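PDB 4RNZ: conserved hypothetical secreted protein from Helicobacter pylori, which is a cell shape-determining metallopeptidase of the M23B family that binds zinc and probably cleaves peptidoglycan as an endopeptidase. Local coordinates for residues K107-D111 against P112-N116; N312-G315 against Y316-T319; S322-H325 against G326-E330; F352-N355 against S356-L360. All blocks are in the same frame, centred on the assembly; numbering follows the deposited sequence.

Contact 1 of 4, residues K107-D111 against P112-N116; sequences KATND and PLLAN
The carboxylate of Asp-111 turns onto the first turn of helix 112-121 and occupies its N-cap, at the tight turn that joins helix 101-109 to helix 112-121 within the second domain of Csd3. Its CG stands anti to the backbone N (chi1 -176°), beside the carbonyl carbon, and this carries both oxygens over the amides that open the helix. OD1 accepts from Leu-113 N at 2.9 Å, the donor lying well above the carboxylate plane, while OD2 takes a weak bond from Leu-114 N at 3.3 Å. OD2 also forms a salt bridge with Arg-143 on strand 136-146, so one group ties the helix start to the sheet and, through its charge, probably complements the helix dipole. The two leucines meet the aspartate differently: the side chain of Leu-113 runs obliquely to it, with CB 3.2 Å from OD1, whereas that of Leu-114 crosses it at about a right angle, with CB 3.3 Å from OD2. Leu-114 then reaches on to Thr-109, again roughly perpendicular, its CD2 touching the methyl CG2 at 4.0 Å. This apolar patch faces the sheet, where Tyr-141 contacts both residues. The hydroxyl branch of Thr-109 has another task: OG1 accepts from Asp-111 N at 3.0 Å in an ST turn while also bonding to Ile-105 O of its own helix. Between them, Asn-110 leaves the helix with positive phi. Behind the cap, the backbone settles into helical pairing where Ala-115 N donates to Asp-111 O at 3.2 Å.

Contact 2 of 4, residues N312-G315 against Y316-T319; sequences NPLG and YIRT
Tyr-316 and Ile-317 donate in succession to the carbonyls three residues before them, so the chain from Pro-313 coils like a short helical turn without settling into a regular helix. Tyr-316 N reaches Pro-313 O at 2.9 Å and Ile-317 N reaches Leu-314 O at 3.1 Å. An Asx turn opens the coil: Asn-312 OD1 accepts from Leu-314 N at 3.1 Å. Pro-313 O also lies at the edge of the Tyr-316 ring, with the tyrosine CB 3.6 Å away. Leu-314 CD2 meets Ile-317 CD1 at 4.3 Å, a loose apolar contact of branch ends, and Tyr-224 touches both residues. Arg-318 folds back over the turn because its CG stands between the backbone N and carbonyl carbon (chi1 71°) and the chain bends again at chi2. One guanidinium face thereby lies over Tyr-316 CA, 3.9 Å above the plane. The charged end is fixed by a salt bridge from NH1 to Glu-185 and a hydrogen bond from NH2 to Phe-189 O. The coil follows strand 309-311, which pairs with strand 299-306 in the sheet of the M23 peptidase region, with Pro-313 packed on Phe-302 and Val-304 of strand 299-306 and Leu-314 on Val-222 of strand 222-225.

Contact 3 of 4, residues S322-H325 against G326-E330; sequences SKLH and GKQRE
From Leu-324 and His-325 the extended chain turns through Gly-326, at positive phi (60°), into the first turn of a long helix, where Arg-329 N donates to His-325 O at 3.1 Å. A water donates to His-325 O at 2.9 Å and accepts from Gln-328 N, bridging an early helix amide back to the incoming chain. Arg-329 grips the approach a second time with its side chain. CG lies anti to the backbone N (chi1 173°) and the chain stays extended to NE, which carries NH1 back along the extended chain to Leu-324 O. This bond, 3.2 Å long and nearly straight at 163°, lies in the guanidinium plane and so enters at its edge. The aliphatic part of the arginine follows the same carbonyl, CD lying 3.6 Å from Leu-324 O. The CB of Leu-324 points toward the helix; its side chain crosses that of Gln-328 at about a right angle, CD2 4.1 Å from Gln-328 OE1, while CD1 lies 3.9 Å from the backbone oxygen of Gln-328. The contact is mostly at the surface, at the start of helix 326-348, but Leu-324 is buried against Tyr-179 of strand 178-179 and its backbone pairs with Ala-183.

Contact 4 of 4, residues F352-N355 against S356-L360; sequences FEKN and SFYLL
With CG anti to the carbonyl carbon in both Asn-355 (chi1 -63°) and Tyr-358 (chi1 -70°), the amide of one is brought to the phenol of the other across the intervening residues. Asn-355 ND2 donates to Tyr-358 OH at 3.3 Å in a nearly straight bond, with the oxygen close to the amide plane. The two side chains cross at about a right angle, and the amide stands almost perpendicular to the phenol ring, the planes 85° apart. The phenol oxygen is gripped again by a hydrogen bond to Ser-351 O, while Lys-354 CB packs against it at 3.6 Å. These residues lead from the loop after helix 326-348 into strand 357-361, which pairs antiparallel with strand 87-96 in the antiparallel sheet that also includes strand 136-146, of the second Csd3 domain. Tyr-358 hydrogen-bonds through its backbone to Leu-94 there, and its ring meets His-350, a nickel ligand, edge-to-face. Phe-352 comes in at the edge of the tyrosine ring, its CE1 4.2 Å from Tyr-358 CD1, and CD1 of the same phenylalanine lies 3.7 Å from Ser-356 O. Asn-355 O sits at the edge of the Phe-352 ring, and the phenylalanine also rests on Leu-94 and Ser-96 of the neighbouring strand.

Contacts 1 and 4 lie on the same side of the chain's centre, their own centres about 16 Å apart, and touch directly: Ala-108 CB packs on Phe-357 CD1 at 3.4 Å, so helix 101-109 lies against the last strand. Contacts 2 and 3, in turn, are joined by the chain between strand 309-311 and helix 326-348, their centres about 17 Å apart, and Glu-185 forms a salt bridge with Arg-318 and a weak hydrogen bond with Ser-322 N. Helix 326-348 then runs from contact 3 toward contact 4, whose centre lies about 35 Å away. Contact 2 is nearest the zinc site, the Pro-313 side chain about 9 Å from the ion, whereas in contact 4 that of Tyr-358 lies about 6 Å from a nickel ion.

Contact 1 of 4, residues K107-D111 against P112-N116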
loop_
_atom_site.group_PDB
_atom_site.type_symbol
_atom_site.label_atom_id
_atom_site.label_comp_id
_atom_site.label_asym_id
_atom_site.label_seq_id
_atom_site.Cartn_x
_atom_site.Cartn_y
_atom_site.Cartn_z
ATOM N N LYS A 107 21.753 -3.794 5.215
ATOM C CA LYS A 107 23.112 -3.873 4.687
ATOM C C LYS A 107 23.106 -4.223 3.209
ATOM O O LYS A 107 23.827 -3.604 2.432
ATOM C CB LYS A 107 23.968 -4.886 5.440
ATOM C CG LYS A 107 25.426 -4.826 4.995
ATOM C CD LYS A 107 26.222 -6.067 5.357
ATOM C CE LYS A 107 27.676 -5.875 4.931
ATOM N NZ LYS A 107 28.480 -7.125 5.050
ATOM N N ALA A 108 22.276 -5.196 2.819
ATOM C CA ALA A 108 22.254 -5.699 1.438
ATOM C C ALA A 108 21.455 -4.871 0.440
ATOM O O ALA A 108 21.706 -4.957 -0.772
ATOM C CB ALA A 108 21.743 -7.128 1.427
ATOM N N THR A 109 20.485 -4.085 0.918
ATOM C CA THR A 109 19.578 -3.357 -0.003
ATOM C C THR A 109 19.489 -1.861 0.230
ATOM O O THR A 109 18.915 -1.150 -0.579
ATOM C CB THR A 109 18.139 -3.892 0.154
ATOM O OG1 THR A 109 17.656 -3.558 1.474
ATOM C CG2 THR A 109 18.113 -5.403 -0.046
ATOM N N ASN A 110 19.991 -1.415 1.371
ATOM C CA ASN A 110 19.775 -0.076 1.866
ATOM C C ASN A 110 18.296 0.352 1.822
ATOM O O ASN A 110 17.993 1.525 1.600
ATOM C CB ASN A 110 20.652 0.910 1.097
ATOM C CG ASN A 110 20.788 2.232 1.813
ATOM O OD1 ASN A 110 21.033 2.284 3.027
ATOM N ND2 ASN A 110 20.621 3.316 1.072
ATOM N N ASP A 111 17.387 -0.588 2.069
ATOM C CA ASP A 111 15.960 -0.307 1.945
ATOM C C ASP A 111 15.107 -0.697 3.156
ATOM O O ASP A 111 14.651 -1.830 3.269
ATOM C CB ASP A 111 15.394 -0.970 0.723
ATOM C CG ASP A 111 13.929 -0.604 0.515
ATOM O OD1 ASP A 111 13.459 0.393 1.091
ATOM O OD2 ASP A 111 13.268 -1.314 -0.207
ATOM N N PRO A 112 14.842 0.273 4.017
ATOM C CA PRO A 112 13.955 0.097 5.163
ATOM C C PRO A 112 12.541 -0.342 4.790
ATOM O O PRO A 112 11.902 -1.049 5.554
ATOM C CB PRO A 112 13.971 1.471 5.835
ATOM C CG PRO A 112 15.284 2.067 5.432
ATOM C CD PRO A 112 15.489 1.602 4.018
ATOM N N LEU A 113 12.061 0.042 3.617
ATOM C CA LEU A 113 10.705 -0.312 3.206
ATOM C C LEU A 113 10.575 -1.822 3.045
ATOM O O LEU A 113 9.628 -2.415 3.552
ATOM C CB LEU A 113 10.326 0.396 1.911
ATOM C CG LEU A 113 10.366 1.930 2.014
ATOM C CD1 LEU A 113 10.191 2.548 0.634
ATOM C CD2 LEU A 113 9.315 2.469 2.956
ATOM N N LEU A 114 11.536 -2.425 2.341
ATOM C CA LEU A 114 11.569 -3.872 2.126
ATOM C C LEU A 114 11.731 -4.598 3.459
ATOM O O LEU A 114 11.075 -5.622 3.696
ATOM C CB LEU A 114 12.705 -4.264 1.176
ATOM C CG LEU A 114 12.841 -5.738 0.822
ATOM C CD1 LEU A 114 11.663 -6.230 0.009
ATOM C CD2 LEU A 114 14.124 -5.988 0.047
ATOM N N ALA A 115 12.621 -4.079 4.305
ATOM C CA ALA A 115 12.903 -4.693 5.601
ATOM C C ALA A 115 11.639 -4.692 6.450
ATOM O O ALA A 115 11.274 -5.717 7.025
ATOM C CB ALA A 115 14.028 -3.946 6.290
ATOM N N ASN A 116 10.931 -3.566 6.491
ATOM C CA ASN A 116 9.662 -3.472 7.245
ATOM C C ASN A 116 8.582 -4.406 6.719
ATOM O O ASN A 116 7.814 -4.978 7.504
ATOM C CB ASN A 116 9.065 -2.058 7.187
ATOM C CG ASN A 116 9.877 -1.033 7.922
ATOM O OD1 ASN A 116 10.710 -1.343 8.780
ATOM N ND2 ASN A 116 9.599 0.226 7.617
#

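Contact 2 of 4, residues N312-G315 against Y316-T319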
loop_
_atom_site.group_PDB
_atom_site.type_symbol
_atom_site.label_atom_id
_atom_site.label_comp_id
_atom_site.label_asym_id
_atom_site.label_seq_id
_atom_site.Cartn_x
_atom_site.Cartn_y
_atom_site.Cartn_z
ATOM N N ASN A 312 -8.774 -3.570 -1.576
ATOM C CA ASN A 312 -10.197 -3.736 -1.304
ATOM C C ASN A 312 -10.430 -4.175 0.152
ATOM O O ASN A 312 -10.003 -5.267 0.551
ATOM C CB ASN A 312 -10.835 -4.753 -2.262
ATOM C CG ASN A 312 -12.332 -4.878 -2.053
ATOM O OD1 ASN A 312 -12.941 -4.157 -1.259
ATOM N ND2 ASN A 312 -12.933 -5.804 -2.753
ATOM N N PRO A 313 -11.095 -3.322 0.957
ATOM C CA PRO A 313 -11.268 -3.645 2.380
ATOM C C PRO A 313 -12.075 -4.935 2.567
ATOM O O PRO A 313 -11.812 -5.700 3.497
ATOM C CB PRO A 313 -12.028 -2.440 2.924
ATOM C CG PRO A 313 -11.659 -1.331 2.002
ATOM C CD PRO A 313 -11.627 -1.990 0.645
ATOM N N LEU A 314 -13.016 -5.170 1.660
ATOM C CA LEU A 314 -13.895 -6.319 1.739
ATOM C C LEU A 314 -13.141 -7.634 1.701
ATOM O O LEU A 314 -13.541 -8.593 2.358
ATOM C CB LEU A 314 -14.941 -6.251 0.635
ATOM C CG LEU A 314 -15.852 -5.013 0.681
ATOM C CD1 LEU A 314 -17.031 -5.276 -0.239
ATOM C CD2 LEU A 314 -16.346 -4.619 2.079
ATOM N N GLY A 315 -12.017 -7.670 0.991
ATOM C CA GLY A 315 -11.160 -8.842 1.005
ATOM C C GLY A 315 -10.668 -9.272 2.365
ATOM O O GLY A 315 -10.299 -10.433 2.546
ATOM N N TYR A 316 -10.639 -8.358 3.333
ATOM C CA TYR A 316 -10.173 -8.685 4.679
ATOM C C TYR A 316 -11.285 -8.784 5.699
ATOM O O TYR A 316 -11.008 -9.030 6.891
ATOM C CB TYR A 316 -9.252 -7.596 5.196
ATOM C CG TYR A 316 -7.859 -7.598 4.663
ATOM C CD1 TYR A 316 -6.896 -8.487 5.169
ATOM C CD2 TYR A 316 -7.472 -6.672 3.706
ATOM C CE1 TYR A 316 -5.592 -8.465 4.699
ATOM C CE2 TYR A 316 -6.175 -6.638 3.235
ATOM C CZ TYR A 316 -5.236 -7.532 3.736
ATOM O OH TYR A 316 -3.947 -7.480 3.249
ATOM N N ILE A 317 -12.522 -8.513 5.290
ATOM C CA ILE A 317 -13.635 -8.699 6.222
ATOM C C ILE A 317 -14.141 -10.126 6.072
ATOM O O ILE A 317 -14.712 -10.483 5.069
ATOM C CB ILE A 317 -14.731 -7.659 6.000
ATOM C CG1 ILE A 317 -14.154 -6.283 6.367
ATOM C CG2 ILE A 317 -15.949 -7.978 6.858
ATOM C CD1 ILE A 317 -15.089 -5.121 6.164
ATOM N N ARG A 318 -13.816 -10.946 7.043
ATOM C CA ARG A 318 -14.042 -12.375 7.005
ATOM C C ARG A 318 -13.824 -12.858 8.410
ATOM O O ARG A 318 -13.266 -12.147 9.201
ATOM C CB ARG A 318 -13.028 -13.056 6.097
ATOM C CG ARG A 318 -11.603 -13.091 6.646
ATOM C CD ARG A 318 -10.567 -12.791 5.579
ATOM N NE ARG A 318 -9.285 -12.313 6.104
ATOM C CZ ARG A 318 -8.222 -12.106 5.334
ATOM N NH1 ARG A 318 -8.317 -12.337 4.042
ATOM N NH2 ARG A 318 -7.064 -11.690 5.843
ATOM N N THR A 319 -14.193 -14.091 8.698
ATOM C CA THR A 319 -13.995 -14.650 10.028
ATOM C C THR A 319 -12.861 -15.634 10.084
ATOM O O THR A 319 -12.262 -15.845 11.116
ATOM C CB THR A 319 -15.243 -15.381 10.508
ATOM O OG1 THR A 319 -16.386 -14.557 10.300
ATOM C CG2 THR A 319 -15.107 -15.672 11.938
#

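Contact 3 of 4, residues S322-H325 against G326-E330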
loop_
_atom_site.group_PDB
_atom_site.type_symbol
_atom_site.label_atom_id
_atom_site.label_comp_id
_atom_site.label_asym_id
_atom_site.label_seq_id
_atom_site.Cartn_x
_atom_site.Cartn_y
_atom_site.Cartn_z
ATOM N N SER A 322 -8.342 -16.915 4.463
ATOM C CA SER A 322 -8.668 -17.243 3.119
ATOM C C SER A 322 -7.781 -18.368 2.590
ATOM O O SER A 322 -6.762 -18.695 3.151
ATOM C CB SER A 322 -8.580 -15.972 2.291
ATOM O OG SER A 322 -8.834 -16.142 0.920
ATOM N N LYS A 323 -8.233 -18.965 1.506
ATOM C CA LYS A 323 -7.476 -19.927 0.743
ATOM C C LYS A 323 -7.816 -19.645 -0.680
ATOM O O LYS A 323 -8.872 -19.127 -0.941
ATOM C CB LYS A 323 -7.911 -21.358 0.998
ATOM C CG LYS A 323 -7.804 -21.864 2.398
ATOM C CD LYS A 323 -8.350 -23.264 2.425
ATOM C CE LYS A 323 -8.267 -23.875 3.794
ATOM N NZ LYS A 323 -8.165 -25.355 3.802
ATOM N N LEU A 324 -6.923 -20.008 -1.588
ATOM C CA LEU A 324 -7.196 -19.895 -2.993
ATOM C C LEU A 324 -7.972 -21.110 -3.444
ATOM O O LEU A 324 -7.812 -22.155 -2.892
ATOM C CB LEU A 324 -5.914 -19.788 -3.798
ATOM C CG LEU A 324 -4.998 -18.600 -3.597
ATOM C CD1 LEU A 324 -3.840 -18.627 -4.557
ATOM C CD2 LEU A 324 -5.769 -17.329 -3.744
ATOM N N HIS A 325 -8.788 -20.938 -4.477
ATOM C CA HIS A 325 -9.602 -22.010 -5.032
ATOM C C HIS A 325 -9.600 -22.038 -6.550
ATOM O O HIS A 325 -9.132 -21.104 -7.212
ATOM C CB HIS A 325 -11.037 -21.833 -4.550
ATOM C CG HIS A 325 -11.158 -21.873 -3.066
ATOM N ND1 HIS A 325 -10.995 -23.038 -2.353
ATOM C CD2 HIS A 325 -11.388 -20.898 -2.154
ATOM C CE1 HIS A 325 -11.133 -22.785 -1.062
ATOM N NE2 HIS A 325 -11.375 -21.496 -0.917
ATOM N N GLY A 326 -10.153 -23.121 -7.087
ATOM C CA GLY A 326 -10.382 -23.259 -8.521
ATOM C C GLY A 326 -9.099 -23.168 -9.315
ATOM O O GLY A 326 -8.047 -23.659 -8.897
ATOM N N LYS A 327 -9.188 -22.505 -10.454
ATOM C CA LYS A 327 -8.038 -22.339 -11.318
ATOM C C LYS A 327 -6.991 -21.398 -10.698
ATOM O O LYS A 327 -5.811 -21.550 -10.966
ATOM C CB LYS A 327 -8.469 -21.843 -12.704
ATOM C CG LYS A 327 -7.620 -22.405 -13.832
ATOM C CD LYS A 327 -7.786 -21.606 -15.116
ATOM C CE LYS A 327 -6.743 -21.997 -16.153
ATOM N NZ LYS A 327 -6.369 -20.832 -17.001
ATOM N N GLN A 328 -7.416 -20.434 -9.881
ATOM C CA GLN A 328 -6.472 -19.584 -9.142
ATOM C C GLN A 328 -5.540 -20.407 -8.267
ATOM O O GLN A 328 -4.348 -20.097 -8.157
ATOM C CB GLN A 328 -7.195 -18.562 -8.256
ATOM C CG GLN A 328 -7.667 -17.314 -8.986
ATOM C CD GLN A 328 -7.967 -16.181 -8.029
ATOM O OE1 GLN A 328 -8.251 -16.400 -6.854
ATOM N NE2 GLN A 328 -7.896 -14.962 -8.523
ATOM N N ARG A 329 -6.091 -21.437 -7.637
ATOM C CA ARG A 329 -5.307 -22.321 -6.777
ATOM C C ARG A 329 -4.301 -23.148 -7.576
ATOM O O ARG A 329 -3.122 -23.245 -7.191
ATOM C CB ARG A 329 -6.224 -23.243 -5.988
ATOM C CG ARG A 329 -5.495 -24.301 -5.196
ATOM C CD ARG A 329 -6.456 -25.130 -4.370
ATOM N NE ARG A 329 -5.717 -25.929 -3.401
ATOM C CZ ARG A 329 -5.503 -25.582 -2.133
ATOM N NH1 ARG A 329 -5.979 -24.436 -1.619
ATOM N NH2 ARG A 329 -4.806 -26.394 -1.361
ATOM N N GLU A 330 -4.774 -23.768 -8.664
ATOM C CA GLU A 330 -3.911 -24.551 -9.562
ATOM C C GLU A 330 -2.728 -23.741 -10.062
ATOM O O GLU A 330 -1.598 -24.202 -10.015
ATOM C CB GLU A 330 -4.676 -25.030 -10.803
ATOM C CG GLU A 330 -5.673 -26.158 -10.591
ATOM C CD GLU A 330 -6.501 -26.418 -11.851
ATOM O OE1 GLU A 330 -5.901 -26.754 -12.896
ATOM O OE2 GLU A 330 -7.748 -26.265 -11.807
HETATM O O HOH W 1 -10.180 -19.654 -9.500
#

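Contact 4 of 4, residues F352-N355 against S356-L360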
loop_
_atom_site.group_PDB
_atom_site.type_symbol
_atom_site.label_atom_id
_atom_site.label_comp_id
_atom_site.label_asym_id
_atom_site.label_seq_id
_atom_site.Cartn_x
_atom_site.Cartn_y
_atom_site.Cartn_z
ATOM N N PHE A 352 27.497 -18.839 0.375
ATOM C CA PHE A 352 27.658 -18.007 1.556
ATOM C C PHE A 352 29.047 -18.119 2.220
ATOM O O PHE A 352 29.302 -17.466 3.232
ATOM C CB PHE A 352 26.547 -18.322 2.555
ATOM C CG PHE A 352 25.168 -17.957 2.063
ATOM C CD1 PHE A 352 24.887 -16.665 1.627
ATOM C CD2 PHE A 352 24.151 -18.900 2.045
ATOM C CE1 PHE A 352 23.617 -16.319 1.181
ATOM C CE2 PHE A 352 22.874 -18.560 1.617
ATOM C CZ PHE A 352 22.610 -17.268 1.178
ATOM N N GLU A 353 29.938 -18.941 1.665
ATOM C CA GLU A 353 31.347 -18.930 2.083
ATOM C C GLU A 353 32.022 -17.694 1.531
ATOM O O GLU A 353 32.768 -17.022 2.243
ATOM C CB GLU A 353 32.086 -20.170 1.603
ATOM C CG GLU A 353 31.476 -21.461 2.119
ATOM C CD GLU A 353 32.433 -22.638 2.063
ATOM O OE1 GLU A 353 31.934 -23.785 2.092
ATOM O OE2 GLU A 353 33.673 -22.423 2.000
ATOM N N LYS A 354 31.719 -17.385 0.269
ATOM C CA LYS A 354 32.239 -16.186 -0.395
ATOM C C LYS A 354 31.645 -14.878 0.149
ATOM O O LYS A 354 32.358 -13.888 0.299
ATOM C CB LYS A 354 31.963 -16.246 -1.902
ATOM C CG LYS A 354 32.649 -17.378 -2.651
ATOM C CD LYS A 354 32.322 -17.307 -4.141
ATOM C CE LYS A 354 32.646 -18.606 -4.863
ATOM N NZ LYS A 354 34.096 -18.933 -4.767
ATOM N N ASN A 355 30.337 -14.867 0.410
ATOM C CA ASN A 355 29.631 -13.640 0.793
ATOM C C ASN A 355 28.452 -13.907 1.707
ATOM O O ASN A 355 27.797 -14.933 1.574
ATOM C CB ASN A 355 29.112 -12.948 -0.461
ATOM C CG ASN A 355 30.228 -12.504 -1.367
ATOM O OD1 ASN A 355 31.006 -11.632 -1.004
ATOM N ND2 ASN A 355 30.340 -13.128 -2.530
ATOM N N SER A 356 28.167 -12.974 2.610
ATOM C CA SER A 356 27.002 -13.103 3.503
ATOM C C SER A 356 25.643 -12.858 2.791
ATOM O O SER A 356 24.590 -13.314 3.267
ATOM C CB SER A 356 27.133 -12.190 4.723
ATOM O OG SER A 356 27.492 -10.869 4.361
ATOM N N PHE A 357 25.674 -12.153 1.660
ATOM C CA PHE A 357 24.459 -11.892 0.914
ATOM C C PHE A 357 24.714 -11.766 -0.579
ATOM O O PHE A 357 25.835 -11.519 -0.996
ATOM C CB PHE A 357 23.812 -10.609 1.425
ATOM C CG PHE A 357 24.523 -9.365 1.004
ATOM C CD1 PHE A 357 24.267 -8.786 -0.234
ATOM C CD2 PHE A 357 25.443 -8.765 1.847
ATOM C CE1 PHE A 357 24.914 -7.626 -0.623
ATOM C CE2 PHE A 357 26.100 -7.601 1.466
ATOM C CZ PHE A 357 25.837 -7.029 0.234
ATOM N N TYR A 358 23.650 -11.940 -1.357
ATOM C CA TYR A 358 23.634 -11.729 -2.799
ATOM C C TYR A 358 22.357 -10.970 -3.146
ATOM O O TYR A 358 21.289 -11.328 -2.676
ATOM C CB TYR A 358 23.617 -13.059 -3.549
ATOM C CG TYR A 358 24.915 -13.800 -3.444
ATOM C CD1 TYR A 358 25.144 -14.658 -2.391
ATOM C CD2 TYR A 358 25.938 -13.600 -4.381
ATOM C CE1 TYR A 358 26.344 -15.325 -2.257
ATOM C CE2 TYR A 358 27.146 -14.269 -4.268
ATOM C CZ TYR A 358 27.344 -15.129 -3.201
ATOM O OH TYR A 358 28.531 -15.809 -3.024
ATOM N N LEU A 359 22.489 -9.927 -3.958
ATOM C CA LEU A 359 21.348 -9.211 -4.508
ATOM C C LEU A 359 21.436 -9.379 -6.000
ATOM O O LEU A 359 22.277 -8.775 -6.664
ATOM C CB LEU A 359 21.365 -7.736 -4.099
ATOM C CG LEU A 359 20.118 -6.949 -4.537
ATOM C CD1 LEU A 359 18.866 -7.543 -3.897
ATOM C CD2 LEU A 359 20.274 -5.472 -4.176
ATOM N N LEU A 360 20.552 -10.211 -6.512
ATOM C CA LEU A 360 20.614 -10.720 -7.859
ATOM C C LEU A 360 19.553 -10.116 -8.723
ATOM O O LEU A 360 18.421 -9.848 -8.272
ATOM C CB LEU A 360 20.361 -12.218 -7.852
ATOM C CG LEU A 360 21.303 -13.001 -6.945
ATOM C CD1 LEU A 360 20.928 -14.469 -7.039
ATOM C CD2 LEU A 360 22.755 -12.740 -7.346
#